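Cellulase (Xanthomonas axonopodis pv. citri, PDB 4W7W) probably hydrolyses beta-1,4-glucosidic bonds of cellulose and cello-oligosaccharides, as a family 5 glycoside hydrolase built on an (alpha/beta)8 barrel. Local coordinates at residues S53-F58 against E96-N101; F70-V75 against A113-K118; A146-L151 against K180-V185; E222-L227 against L264-T269. All blocks are in the same frame, centred on the assembly; numbering follows the deposited sequence.

Contact 1 (S53-F58 against E96-N101)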
# COMPACT_ATOMS: atom_id res chain seq x y z
N SER A 53 -16.62 -12.18 -3.20
CA SER A 53 -17.38 -11.82 -2.02
C SER A 53 -16.61 -10.95 -1.04
O SER A 53 -17.21 -10.27 -0.22
CB SER A 53 -17.88 -13.07 -1.31
OG SER A 53 -16.83 -13.96 -0.95
N ASP A 54 -15.28 -11.00 -1.08
CA ASP A 54 -14.49 -10.13 -0.22
C ASP A 54 -14.78 -8.67 -0.61
O ASP A 54 -14.97 -7.80 0.23
CB ASP A 54 -12.98 -10.41 -0.35
CG ASP A 54 -12.56 -11.83 0.09
OD1 ASP A 54 -13.28 -12.46 0.90
OD2 ASP A 54 -11.49 -12.28 -0.40
N PHE A 55 -14.76 -8.40 -1.92
CA PHE A 55 -15.02 -7.05 -2.40
C PHE A 55 -16.40 -6.56 -1.97
O PHE A 55 -16.55 -5.45 -1.47
CB PHE A 55 -14.88 -6.97 -3.93
CG PHE A 55 -13.48 -7.20 -4.41
CD1 PHE A 55 -13.02 -8.49 -4.63
CD2 PHE A 55 -12.62 -6.14 -4.63
CE1 PHE A 55 -11.72 -8.70 -5.08
CE2 PHE A 55 -11.33 -6.36 -5.08
CZ PHE A 55 -10.88 -7.64 -5.28
N SER A 56 -17.41 -7.41 -2.15
CA SER A 56 -18.76 -6.98 -1.79
C SER A 56 -18.93 -6.81 -0.28
O SER A 56 -19.62 -5.90 0.16
CB SER A 56 -19.82 -7.91 -2.38
OG SER A 56 -19.60 -9.25 -2.01
N TYR A 57 -18.30 -7.66 0.52
CA TYR A 57 -18.36 -7.51 1.97
C TYR A 57 -17.81 -6.15 2.38
O TYR A 57 -18.46 -5.40 3.13
CB TYR A 57 -17.58 -8.61 2.68
CG TYR A 57 -17.48 -8.34 4.17
CD1 TYR A 57 -18.54 -8.60 5.02
CD2 TYR A 57 -16.34 -7.75 4.71
CE1 TYR A 57 -18.46 -8.31 6.37
CE2 TYR A 57 -16.25 -7.46 6.05
CZ TYR A 57 -17.30 -7.73 6.88
OH TYR A 57 -17.17 -7.43 8.23
N PHE A 58 -16.63 -5.80 1.90
CA PHE A 58 -16.04 -4.53 2.32
C PHE A 58 -16.80 -3.34 1.76
O PHE A 58 -16.95 -2.34 2.43
CB PHE A 58 -14.53 -4.51 2.04
CG PHE A 58 -13.79 -5.44 2.96
CD1 PHE A 58 -13.72 -5.13 4.32
CD2 PHE A 58 -13.29 -6.67 2.54
CE1 PHE A 58 -13.15 -6.01 5.21
CE2 PHE A 58 -12.73 -7.55 3.43
CZ PHE A 58 -12.68 -7.23 4.78
N GLU A 96 -12.35 -6.41 -12.07
CA GLU A 96 -13.77 -6.51 -12.39
C GLU A 96 -14.62 -6.47 -11.12
O GLU A 96 -15.66 -5.82 -11.09
CB GLU A 96 -14.09 -7.79 -13.18
CG GLU A 96 -13.59 -7.79 -14.62
CD GLU A 96 -14.17 -8.90 -15.49
OE1 GLU A 96 -15.27 -9.44 -15.18
OE2 GLU A 96 -13.52 -9.16 -16.52
N ALA A 97 -14.18 -7.19 -10.09
CA ALA A 97 -14.93 -7.23 -8.85
C ALA A 97 -14.94 -5.86 -8.18
O ALA A 97 -15.99 -5.40 -7.68
CB ALA A 97 -14.36 -8.27 -7.91
N ALA A 98 -13.78 -5.21 -8.13
CA ALA A 98 -13.72 -3.86 -7.55
C ALA A 98 -14.66 -2.92 -8.29
O ALA A 98 -15.45 -2.22 -7.68
CB ALA A 98 -12.29 -3.33 -7.58
N LYS A 99 -14.60 -2.92 -9.62
CA LYS A 99 -15.45 -2.02 -10.38
C LYS A 99 -16.93 -2.28 -10.16
O LYS A 99 -17.72 -1.35 -10.02
CB LYS A 99 -15.11 -2.11 -11.87
CG LYS A 99 -13.79 -1.45 -12.24
CD LYS A 99 -13.31 -1.84 -13.64
CE LYS A 99 -14.32 -1.55 -14.73
NZ LYS A 99 -13.71 -1.79 -16.07
N ALA A 100 -17.30 -3.55 -10.09
CA ALA A 100 -18.70 -3.89 -9.90
C ALA A 100 -19.22 -3.42 -8.55
O ALA A 100 -20.40 -3.16 -8.41
CB ALA A 100 -18.90 -5.39 -10.03
N ASN A 101 -18.31 -3.30 -7.58
CA ASN A 101 -18.63 -2.83 -6.25
C ASN A 101 -18.26 -1.37 -6.01
O ASN A 101 -18.24 -0.90 -4.87
CB ASN A 101 -17.96 -3.75 -5.22
CG ASN A 101 -18.64 -5.10 -5.19
OD1 ASN A 101 -19.66 -5.27 -4.52
ND2 ASN A 101 -18.11 -6.06 -5.94
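The A97 methyl sits over one face of the F55 ring, displaced toward its rim, with A97 CB 3.5 Å from F55 CD1; this is a CH-pi contact. Along the CD2-CE2 side of the ring, F55 CE2 lies 4.0 Å from A98 CB. With CG anti to the carbonyl carbon (chi1 -67°), the F55 ring is swung to the helix opposite, reaching the two alanines where small side chains allow close approach. The N101 amide lies beside S56: its OD1 rests 3.4 Å from S56 CB, and ND2 comes 3.9 Å from F55 CB, all by packing. These segments belong to helices 52-60 and 85-100, neighbours in the outer layer of the (alpha/beta)8 barrel, each following a barrel strand, 24-29 and 65-70. N101 is the first residue to leave the second helix, and its amide is held by that helix: ND2 donates to A97 O at 2.8 Å, nearly straight at 168° and in the amide plane. A97 O is gripped twice, since the backbone N of N101 reaches it from the opposite face of the carbonyl plane. Further out, F55 packs on L29 and P50, and F55 O accepts from Q103 NE2.

Contact 2 (F70-V75 against A113-K118)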
# COMPACT_ATOMS: atom_id res chain seq x y z
N PHE A 70 0.57 -7.99 -4.70
CA PHE A 70 0.96 -9.10 -5.55
C PHE A 70 2.47 -8.99 -5.77
O PHE A 70 3.09 -7.97 -5.45
CB PHE A 70 0.20 -9.12 -6.88
CG PHE A 70 0.43 -7.90 -7.71
CD1 PHE A 70 -0.36 -6.80 -7.53
CD2 PHE A 70 1.45 -7.85 -8.65
CE1 PHE A 70 -0.18 -5.66 -8.26
CE2 PHE A 70 1.66 -6.69 -9.38
CZ PHE A 70 0.83 -5.60 -9.19
N LEU A 71 3.06 -10.07 -6.26
CA LEU A 71 4.52 -10.10 -6.40
C LEU A 71 5.01 -9.77 -7.79
O LEU A 71 4.52 -10.28 -8.81
CB LEU A 71 5.09 -11.47 -6.06
CG LEU A 71 4.82 -11.96 -4.65
CD1 LEU A 71 5.59 -13.25 -4.43
CD2 LEU A 71 5.22 -10.91 -3.62
N TRP A 72 6.04 -8.93 -7.82
CA TRP A 72 6.76 -8.62 -9.04
C TRP A 72 7.18 -9.89 -9.77
O TRP A 72 7.01 -10.02 -10.98
CB TRP A 72 7.96 -7.74 -8.66
CG TRP A 72 8.71 -7.11 -9.79
CD1 TRP A 72 8.51 -7.27 -11.13
CD2 TRP A 72 9.81 -6.22 -9.64
NE1 TRP A 72 9.45 -6.55 -11.83
CE2 TRP A 72 10.25 -5.88 -10.94
CE3 TRP A 72 10.49 -5.70 -8.54
CZ2 TRP A 72 11.33 -5.04 -11.16
CZ3 TRP A 72 11.58 -4.88 -8.75
CH2 TRP A 72 11.98 -4.55 -10.05
N GLU A 73 7.72 -10.86 -9.03
CA GLU A 73 8.22 -12.09 -9.63
C GLU A 73 7.13 -12.93 -10.26
O GLU A 73 7.42 -13.73 -11.16
CB GLU A 73 8.94 -12.92 -8.58
CG GLU A 73 10.15 -12.25 -7.95
CD GLU A 73 9.84 -11.40 -6.72
OE1 GLU A 73 8.67 -11.06 -6.44
OE2 GLU A 73 10.81 -11.01 -6.03
N ARG A 74 5.89 -12.80 -9.76
CA ARG A 74 4.78 -13.57 -10.29
C ARG A 74 4.13 -12.88 -11.49
O ARG A 74 3.66 -13.59 -12.39
CB ARG A 74 3.75 -13.86 -9.19
CG ARG A 74 4.31 -14.81 -8.15
CD ARG A 74 3.32 -15.18 -7.05
NE ARG A 74 3.93 -16.18 -6.18
CZ ARG A 74 3.79 -16.27 -4.86
NH1 ARG A 74 2.99 -15.45 -4.19
NH2 ARG A 74 4.46 -17.21 -4.21
N VAL A 75 4.14 -11.54 -11.54
CA VAL A 75 3.57 -10.86 -12.69
C VAL A 75 4.58 -10.68 -13.82
O VAL A 75 4.19 -10.51 -14.97
CB VAL A 75 2.93 -9.52 -12.28
CG1 VAL A 75 3.95 -8.41 -12.12
CG2 VAL A 75 1.83 -9.12 -13.25
N ALA A 113 11.44 -3.28 -2.44
CA ALA A 113 12.54 -2.88 -3.32
C ALA A 113 13.50 -4.02 -3.64
O ALA A 113 14.70 -3.81 -3.84
CB ALA A 113 13.28 -1.66 -2.75
N THR A 114 12.93 -5.22 -3.77
CA THR A 114 13.71 -6.39 -4.17
C THR A 114 13.03 -7.17 -5.29
O THR A 114 11.80 -7.11 -5.44
CB THR A 114 13.94 -7.37 -3.00
OG1 THR A 114 12.70 -8.00 -2.63
CG2 THR A 114 14.56 -6.69 -1.82
N TYR A 115 13.84 -7.90 -6.05
CA TYR A 115 13.35 -8.89 -7.01
C TYR A 115 14.18 -10.15 -6.78
O TYR A 115 15.42 -10.10 -6.84
CB TYR A 115 13.52 -8.39 -8.43
CG TYR A 115 12.93 -9.32 -9.47
CD1 TYR A 115 13.69 -10.34 -10.03
CD2 TYR A 115 11.63 -9.15 -9.93
CE1 TYR A 115 13.17 -11.18 -11.00
CE2 TYR A 115 11.10 -9.97 -10.91
CZ TYR A 115 11.87 -10.99 -11.44
OH TYR A 115 11.38 -11.84 -12.41
N SER A 116 13.48 -11.25 -6.51
CA SER A 116 14.10 -12.52 -6.14
C SER A 116 15.18 -12.32 -5.11
O SER A 116 16.29 -12.85 -5.22
CB SER A 116 14.61 -13.25 -7.38
OG SER A 116 13.50 -13.74 -8.10
N GLY A 117 14.86 -11.51 -4.10
CA GLY A 117 15.72 -11.32 -2.96
C GLY A 117 16.89 -10.37 -3.14
O GLY A 117 17.66 -10.19 -2.20
N LYS A 118 17.04 -9.76 -4.31
CA LYS A 118 18.15 -8.84 -4.59
C LYS A 118 17.60 -7.42 -4.67
O LYS A 118 16.54 -7.18 -5.23
CB LYS A 118 18.83 -9.17 -5.93
CG LYS A 118 19.28 -10.62 -6.08
CD LYS A 118 20.36 -11.01 -5.09
CE LYS A 118 20.93 -12.38 -5.45
NZ LYS A 118 21.75 -12.93 -4.34
O HOH W 1 12.15 -10.44 -3.71
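Y115 drives its ring edge into the face of W72, a T-shaped pair with the five-membered ring of the indole: centroids 4.7 Å apart, planes at 73°. Y115 CD2 makes the touch, 3.5 Å from W72 CD2, while Y115 CB lies over the six-membered ring as a CH-pi donor. A second CH-pi contact covers a face of the tyrosine, where E73 CG stands 4.0 Å from the centroid of the Y115 ring. The E73 chain bends at chi2 (88°), which turns its carboxylate toward the tight turn beyond Y115. That turn, type I' from Y115 to K118, closes the small antiparallel hairpin of strands 114-115 and 118-119, set in the loop after barrel strand 104-109; helix 72-75 likewise follows strand 65-70. One direct hydrogen bond ties the helix to the turn: S116 N donates to the anti lone pair of E73 OE2 at 2.7 Å (159°). A water donates to E73 OE2 and to T114 OG1, 2.7 Å from each, and accepts from G117 N. Other polar ends turn to neighbouring residues: E73 OE1 takes N111 ND2, T114 OG1 pairs with N111 O, W72 NE1 with Q76 OE1, and Y115 OH with Q76 O.

Contact 3 (A146-L151 against K180-V185); sequences AVIFGL and KNLILV
The amide of N181 stacks on one face of the F149 ring, the two planes 25° apart, with F149 CZ 3.5 Å from N181 CG. N181 CB joins in as a CH-pi donor toward the rim of that same face. At the ring edge, close to its plane, is I183 CG1, 4.3 Å from F149 CD2, and the W134 ring meets F149 from outside the two segments. N181 is fixed by its amide nitrogen, which donates to V147 O at 3.0 Å, almost linear (169°) and within the amide plane, although it arrives from above the carbonyl plane. ND2 also hydrogen-bonds to F141 O, so the flat group that covers the phenyl has its rotation set by two carbonyls. A water continues the seam, donating to V147 O and accepting from L182 N. Beyond it the strands zip directly: F149 N to L182 O (2.9 Å), L184 N to F149 O (2.8 Å) and L151 N to the carbonyl of L184. On the barrel's inner side I148 CG2, anti to its own N, reaches L184 CG at 3.7 Å; I148 also runs alongside L182, and L184 touches I106 and A220 of flanking strands. On the outer side the L151 side chain crosses that of I183, with L151 CG 3.6 Å from I183 CG2, and both residues pack under helix 160-176. Strand 147-150, that helix and strand 183-186 form one beta-alpha-beta crossover unit, with the parallel pairing, its axes 22° apart, characteristic of an (alpha/beta)8 barrel.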
# COMPACT_ATOMS: atom_id res chain seq x y z
N ALA A 146 -10.49 3.26 -12.18
CA ALA A 146 -10.50 2.63 -10.88
C ALA A 146 -9.11 2.23 -10.38
O ALA A 146 -8.98 1.92 -9.20
CB ALA A 146 -11.41 1.40 -10.91
N VAL A 147 -8.12 2.19 -11.27
CA VAL A 147 -6.82 1.62 -10.90
C VAL A 147 -5.86 2.70 -10.40
O VAL A 147 -5.71 3.74 -11.05
CB VAL A 147 -6.23 0.85 -12.08
CG1 VAL A 147 -4.85 0.32 -11.71
CG2 VAL A 147 -7.14 -0.29 -12.50
N ILE A 148 -5.23 2.40 -9.27
CA ILE A 148 -4.22 3.24 -8.64
C ILE A 148 -2.92 2.44 -8.64
O ILE A 148 -2.93 1.23 -8.38
CB ILE A 148 -4.66 3.61 -7.21
CG1 ILE A 148 -5.94 4.46 -7.24
CG2 ILE A 148 -3.56 4.32 -6.46
CD1 ILE A 148 -6.63 4.59 -5.90
N PHE A 149 -1.80 3.11 -8.95
CA PHE A 149 -0.51 2.41 -9.07
C PHE A 149 0.30 2.57 -7.77
O PHE A 149 0.82 3.64 -7.49
CB PHE A 149 0.28 2.94 -10.25
CG PHE A 149 -0.42 2.82 -11.58
CD1 PHE A 149 -1.27 1.77 -11.89
CD2 PHE A 149 -0.18 3.75 -12.56
CE1 PHE A 149 -1.85 1.68 -13.15
CE2 PHE A 149 -0.77 3.66 -13.82
CZ PHE A 149 -1.59 2.61 -14.12
N GLY A 150 0.40 1.49 -7.00
CA GLY A 150 1.21 1.47 -5.78
C GLY A 150 2.62 1.00 -6.09
O GLY A 150 2.90 -0.21 -6.10
N LEU A 151 3.50 1.94 -6.37
CA LEU A 151 4.80 1.63 -6.96
C LEU A 151 5.60 0.53 -6.28
O LEU A 151 6.23 -0.28 -6.95
CB LEU A 151 5.67 2.87 -7.04
CG LEU A 151 5.12 4.03 -7.86
CD1 LEU A 151 6.20 5.09 -8.00
CD2 LEU A 151 4.59 3.55 -9.21
N LYS A 180 -2.87 8.45 -16.77
CA LYS A 180 -3.15 9.57 -15.88
C LYS A 180 -3.51 9.12 -14.47
O LYS A 180 -3.85 9.93 -13.62
CB LYS A 180 -4.29 10.42 -16.46
CG LYS A 180 -3.97 11.03 -17.81
CD LYS A 180 -5.12 11.86 -18.36
CE LYS A 180 -4.74 12.58 -19.64
NZ LYS A 180 -5.93 13.15 -20.33
N ASN A 181 -3.39 7.82 -14.21
CA ASN A 181 -3.81 7.24 -12.96
C ASN A 181 -3.05 7.81 -11.78
O ASN A 181 -1.90 8.24 -11.90
CB ASN A 181 -3.56 5.73 -12.97
CG ASN A 181 -4.13 5.02 -14.19
OD1 ASN A 181 -3.73 5.30 -15.31
ND2 ASN A 181 -5.04 4.08 -13.97
N LEU A 182 -3.67 7.78 -10.60
CA LEU A 182 -3.00 8.15 -9.37
C LEU A 182 -1.83 7.20 -9.13
O LEU A 182 -1.99 5.97 -9.24
CB LEU A 182 -4.00 8.07 -8.21
CG LEU A 182 -3.42 8.38 -6.82
CD1 LEU A 182 -2.88 9.80 -6.69
CD2 LEU A 182 -4.48 8.13 -5.77
N ILE A 183 -0.67 7.77 -8.80
CA ILE A 183 0.51 7.01 -8.42
C ILE A 183 0.75 7.25 -6.93
O ILE A 183 0.82 8.40 -6.48
CB ILE A 183 1.76 7.47 -9.22
CG1 ILE A 183 1.59 7.18 -10.70
CG2 ILE A 183 3.00 6.78 -8.67
CD1 ILE A 183 2.64 7.85 -11.56
N LEU A 184 0.89 6.16 -6.18
CA LEU A 184 1.28 6.20 -4.77
C LEU A 184 2.78 5.92 -4.69
O LEU A 184 3.24 4.84 -5.07
CB LEU A 184 0.52 5.18 -3.94
CG LEU A 184 -1.00 5.33 -3.98
CD1 LEU A 184 -1.63 4.29 -3.07
CD2 LEU A 184 -1.45 6.72 -3.61
N VAL A 185 3.52 6.90 -4.17
CA VAL A 185 4.98 6.90 -4.11
C VAL A 185 5.42 6.72 -2.67
O VAL A 185 5.09 7.55 -1.83
CB VAL A 185 5.58 8.24 -4.59
CG1 VAL A 185 7.10 8.20 -4.59
CG2 VAL A 185 5.07 8.59 -5.97
O HOH W 2 -6.21 6.42 -10.53

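Contact 4 (E222-L227 against L264-T269); sequences EAHQYL and LGEFAT. With BGC (beta-D-glucopyranose), chain C.
H224 and E266 make the tight half of this contact, ring and carboxylate stacked with planes 21° apart. E266 CG lies over the imidazole face as a CH-pi donor, and E266 CD is 3.5 Å from H224 CE1. The histidine's edge is held at both nitrogens: NE2 donates to the anti lone pair of E222 OE2 at 2.7 Å, ND1 hydrogen-bonds to E154 OE2. Y226 OH donates to E266 OE1 at 2.6 Å, on the anti side but 24° out of the carboxylate plane; the tyrosine ring stands steeply against that carboxylate, at 80°. R67 forms salt bridges to both E222 OE2 and E266 OE2, linking the two glutamates. Two backbone hydrogen bonds join the strands here, G265 N to A223 O (2.9 Å) and Q225 N to E266 O.

Toward the C-terminal ends the strands part. Q225 O, though buried, meets no hydrogen-bond donor, only carbons of F267, and a water bridges the gap, accepting from L227 N and donating to A268 O. L227 CD1 and T269 CG2 still touch at 3.8 Å, side by side. On the pocket side, O6 of a bound glucose unit comes 3.6 Å from Y226 CD2, obliquely to the ring, and that sugar is hydrogen-bonded to E154 OE1 and Y231 O. Y226 thus belongs to the glycan pocket, with the H224, E266 and E154 network beside it, toward the C-terminal side of the barrel where family 5 enzymes carry their catalytic glutamates.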
# COMPACT_ATOMS: atom_id res chain seq x y z
N GLU A 222 2.82 7.60 -0.18
CA GLU A 222 2.35 6.49 0.63
C GLU A 222 3.25 6.31 1.84
O GLU A 222 4.45 6.10 1.68
CB GLU A 222 2.36 5.20 -0.21
CG GLU A 222 1.91 3.98 0.57
CD GLU A 222 1.86 2.72 -0.26
OE1 GLU A 222 1.68 2.84 -1.49
OE2 GLU A 222 1.99 1.62 0.34
N ALA A 223 2.64 6.36 3.02
CA ALA A 223 3.32 6.07 4.27
C ALA A 223 2.60 4.91 4.95
O ALA A 223 1.42 4.66 4.68
CB ALA A 223 3.36 7.28 5.19
N HIS A 224 3.32 4.19 5.80
CA HIS A 224 2.76 3.12 6.63
C HIS A 224 2.99 3.49 8.07
O HIS A 224 3.96 4.15 8.40
CB HIS A 224 3.42 1.78 6.35
CG HIS A 224 3.17 1.27 4.97
ND1 HIS A 224 3.62 0.04 4.54
CD2 HIS A 224 2.51 1.82 3.93
CE1 HIS A 224 3.26 -0.13 3.27
NE2 HIS A 224 2.57 0.93 2.89
N GLN A 225 2.10 3.05 8.97
CA GLN A 225 2.30 3.34 10.38
C GLN A 225 1.69 2.27 11.26
O GLN A 225 0.49 2.05 11.27
CB GLN A 225 1.73 4.71 10.78
CG GLN A 225 2.14 5.14 12.18
CD GLN A 225 3.63 5.30 12.30
OE1 GLN A 225 4.23 6.04 11.53
NE2 GLN A 225 4.24 4.62 13.26
N TYR A 226 2.57 1.63 12.02
CA TYR A 226 2.19 0.68 13.06
C TYR A 226 2.57 1.25 14.42
O TYR A 226 3.36 2.19 14.51
CB TYR A 226 2.87 -0.67 12.78
CG TYR A 226 2.34 -1.35 11.54
CD1 TYR A 226 1.20 -2.12 11.58
CD2 TYR A 226 2.98 -1.21 10.31
CE1 TYR A 226 0.70 -2.75 10.45
CE2 TYR A 226 2.48 -1.84 9.16
CZ TYR A 226 1.33 -2.61 9.24
OH TYR A 226 0.79 -3.26 8.16
N LEU A 227 1.97 0.72 15.48
CA LEU A 227 1.98 1.39 16.77
C LEU A 227 2.69 0.63 17.88
O LEU A 227 2.63 1.05 19.03
CB LEU A 227 0.54 1.71 17.21
CG LEU A 227 -0.32 2.61 16.31
CD1 LEU A 227 -1.56 3.08 17.03
CD2 LEU A 227 0.46 3.75 15.69
N LEU A 264 -2.28 6.46 3.61
CA LEU A 264 -1.78 5.55 4.62
C LEU A 264 -2.01 4.14 4.11
O LEU A 264 -3.08 3.55 4.30
CB LEU A 264 -2.45 5.80 5.97
CG LEU A 264 -1.72 5.21 7.18
CD1 LEU A 264 -0.33 5.81 7.40
CD2 LEU A 264 -2.57 5.39 8.43
N GLY A 265 -1.01 3.61 3.41
CA GLY A 265 -1.20 2.34 2.68
C GLY A 265 -1.30 1.11 3.55
O GLY A 265 -1.89 0.10 3.13
N GLU A 266 -0.72 1.18 4.75
CA GLU A 266 -0.90 0.16 5.76
C GLU A 266 -0.88 0.81 7.12
O GLU A 266 -0.08 1.71 7.40
CB GLU A 266 0.21 -0.89 5.78
CG GLU A 266 0.33 -1.71 4.52
CD GLU A 266 1.37 -2.81 4.61
OE1 GLU A 266 1.84 -3.15 5.74
OE2 GLU A 266 1.73 -3.33 3.53
N PHE A 267 -1.72 0.28 8.00
CA PHE A 267 -1.74 0.59 9.42
C PHE A 267 -2.61 -0.50 10.03
O PHE A 267 -3.40 -1.13 9.35
CB PHE A 267 -2.30 1.99 9.74
CG PHE A 267 -3.79 2.17 9.47
CD1 PHE A 267 -4.31 2.10 8.19
CD2 PHE A 267 -4.66 2.42 10.51
CE1 PHE A 267 -5.66 2.28 7.95
CE2 PHE A 267 -6.00 2.62 10.28
CZ PHE A 267 -6.51 2.55 9.00
N ALA A 268 -2.45 -0.72 11.33
CA ALA A 268 -3.24 -1.71 12.05
C ALA A 268 -3.10 -1.46 13.52
O ALA A 268 -2.09 -0.90 13.98
CB ALA A 268 -2.78 -3.12 11.74
N THR A 269 -4.10 -1.92 14.25
CA THR A 269 -4.13 -1.93 15.71
C THR A 269 -4.78 -3.23 16.15
O THR A 269 -5.62 -3.78 15.44
CB THR A 269 -4.93 -0.71 16.24
OG1 THR A 269 -6.23 -0.68 15.66
CG2 THR A 269 -4.22 0.59 15.91
C2 BGC C . 9.36 -5.09 9.22
C3 BGC C . 8.46 -5.32 8.01
C4 BGC C . 7.14 -4.57 8.16
C5 BGC C . 7.41 -3.11 8.50
C6 BGC C . 6.13 -2.36 8.83
C1 BGC C . 9.52 -3.60 9.44
O2 BGC C . 10.65 -5.66 9.02
O3 BGC C . 8.20 -6.72 7.88
O4 BGC C . 6.34 -4.71 6.98
O5 BGC C . 8.24 -3.01 9.65
O6 BGC C . 6.41 -1.01 9.21
O HOH W 3 0.37 -1.54 15.03

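Contacts 3 and 4 are buried in the barrel wall, whereas contacts 1 and 2 are only partly buried, in the helical layer and among the loops. Contacts 3 and 4 each join strands of one beta-alpha-beta unit, and their sheet is continuous: V185 O and E222 N, 2.8 Å apart, probably bond. Contact 3 is largely apolar behind its backbone ladder; contact 4 has a network of carboxylates, imidazole and phenol, with Y226 next to the sugar. Contact 1 packs helices without a hydrogen bond between its segments, and its K99 touches A146 of contact 3. Contact 2 instead mixes an edge-to-face aromatic pair with a carboxylate and a water, about 22 Å, centre to centre, from contact 4.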